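Side-chain contact in SWD1-like protein (Myceliophthora thermophila, PDB 6E29), which probably serves, through its WD-repeat beta-propeller domain, as a scaffolding subunit of a COMPASS-type histone H3 methyltransferase complex: residues 165-168 with 169-173. Residues are numbered along the deposited sequence; the frame is centred on the assembly and turned at random.
Sequences EKQA and KEDAK
K166 and E170, one helical turn apart, form a salt bridge in which K166 NZ lies 3.0 Å from E170 OE1 and meets it from above the carboxylate plane. The lysine chain leaves with CG anti to the backbone N (chi1 156°) and bends at chi2, which carries the ammonium forward to the acid. Two more lysines share that oxygen: K169 NZ reaches E170 OE1 at 3.1 Å, nearly in line with its C-O bond, while K173 NZ, at the end of an extended chain, straddles the carboxylate on its syn side, 3.2 Å from both E170 OE1 and E170 OE2. Long, flexible lysines suit this role, reaching one carboxylate from three directions, and the bend of E170 at chi2 (-45°) turns its acid to where they meet. The shared negative charge should offset the closeness of K166 NZ and K169 NZ, 4.4 Å apart. Replacing E170 by a glutamine would remove that charge, and the three lysines are likely to lose their common mate.

Q167 and D171 meet more loosely, Q167 CG passing 4.0 Å from D171 OD2. Q167 OE1 hydrogen-bonds to T159, and D171 OD2 forms a salt bridge with R154.

Backbone bonds hold the spacing: E165, K166, Q167 and A168 each accept from the residue four further on. A168 is a good helix former.

This is an i to i+4 salt bridge (K166-E170) joined by the adjacent K169 and by K173, three residues beyond E170, at the exposed C-terminal part of helix 161-171 and the loop that follows, an excursion from the WD40 beta-propeller leading into strand 176-181.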
loop_
_atom_site.group_PDB
_atom_site.type_symbol
_atom_site.label_atom_id
_atom_site.label_comp_id
_atom_site.label_asym_id
_atom_site.label_seq_id
_atom_site.Cartn_x
_atom_site.Cartn_y
_atom_site.Cartn_z
ATOM N N GLU B 165 -2.331 19.399 28.065
ATOM C CA GLU B 165 -2.842 19.974 26.820
ATOM C C GLU B 165 -1.769 19.998 25.731
ATOM O O GLU B 165 -2.028 19.646 24.576
ATOM C CB GLU B 165 -3.387 21.387 27.079
ATOM C CG GLU B 165 -3.823 22.083 25.804
ATOM C CD GLU B 165 -4.193 23.534 26.000
ATOM O OE1 GLU B 165 -4.597 23.906 27.127
ATOM O OE2 GLU B 165 -4.098 24.298 25.012
ATOM N N LYS B 166 -0.552 20.423 26.072
ATOM C CA LYS B 166 0.447 20.569 25.023
ATOM C C LYS B 166 0.947 19.198 24.576
ATOM O O LYS B 166 1.167 18.962 23.378
ATOM C CB LYS B 166 1.593 21.480 25.511
ATOM C CG LYS B 166 2.947 21.294 24.796
ATOM C CD LYS B 166 3.066 22.172 23.513
ATOM C CE LYS B 166 4.388 21.916 22.740
ATOM N NZ LYS B 166 4.450 22.502 21.352
ATOM N N GLN B 167 1.101 18.272 25.521
ATOM C CA GLN B 167 1.514 16.926 25.181
ATOM C C GLN B 167 0.486 16.266 24.272
ATOM O O GLN B 167 0.841 15.584 23.303
ATOM C CB GLN B 167 1.700 16.102 26.445
ATOM C CG GLN B 167 2.269 14.715 26.121
ATOM C CD GLN B 167 2.489 13.927 27.385
ATOM O OE1 GLN B 167 1.556 13.670 28.143
ATOM N NE2 GLN B 167 3.731 13.547 27.621
ATOM N N ALA B 168 -0.799 16.425 24.594
ATOM C CA ALA B 168 -1.833 15.824 23.753
ATOM C C ALA B 168 -1.786 16.394 22.345
ATOM O O ALA B 168 -1.902 15.650 21.366
ATOM C CB ALA B 168 -3.209 16.054 24.376
ATOM N N LYS B 169 -1.678 17.723 22.227
ATOM C CA LYS B 169 -1.552 18.358 20.914
ATOM C C LYS B 169 -0.385 17.766 20.129
ATOM O O LYS B 169 -0.504 17.495 18.925
ATOM C CB LYS B 169 -1.369 19.869 21.096
ATOM C CG LYS B 169 -1.403 20.697 19.801
ATOM C CD LYS B 169 -1.492 22.238 20.096
ATOM C CE LYS B 169 -0.100 22.902 19.980
ATOM N NZ LYS B 169 0.744 22.169 18.949
ATOM N N GLU B 170 0.742 17.520 20.799
ATOM C CA GLU B 170 1.904 16.969 20.099
ATOM C C GLU B 170 1.682 15.518 19.689
ATOM O O GLU B 170 2.039 15.137 18.569
ATOM C CB GLU B 170 3.170 17.068 20.960
ATOM C CG GLU B 170 3.757 18.508 21.174
ATOM C CD GLU B 170 3.830 19.361 19.885
ATOM O OE1 GLU B 170 3.096 20.390 19.798
ATOM O OE2 GLU B 170 4.611 18.997 18.960
ATOM N N ASP B 171 1.150 14.689 20.602
ATOM C CA ASP B 171 0.854 13.293 20.287
ATOM C C ASP B 171 -0.074 13.203 19.093
ATOM O O ASP B 171 0.018 12.262 18.288
ATOM C CB ASP B 171 0.191 12.595 21.475
ATOM C CG ASP B 171 1.134 12.373 22.633
ATOM O OD1 ASP B 171 2.354 12.604 22.478
ATOM O OD2 ASP B 171 0.647 11.955 23.702
ATOM N N ALA B 172 -0.984 14.166 18.976
ATOM C CA ALA B 172 -1.964 14.164 17.896
ATOM C C ALA B 172 -1.335 14.447 16.541
ATOM O O ALA B 172 -1.977 14.218 15.515
ATOM C CB ALA B 172 -3.063 15.196 18.207
ATOM N N LYS B 173 -0.105 14.948 16.497
ATOM C CA LYS B 173 0.518 15.118 15.197
ATOM C C LYS B 173 0.977 13.812 14.604
ATOM O O LYS B 173 1.346 13.781 13.424
ATOM C CB LYS B 173 1.688 16.074 15.306
ATOM C CG LYS B 173 1.231 17.462 15.705
ATOM C CD LYS B 173 2.424 18.367 16.000
ATOM C CE LYS B 173 1.956 19.781 16.326
ATOM N NZ LYS B 173 3.155 20.616 16.618
#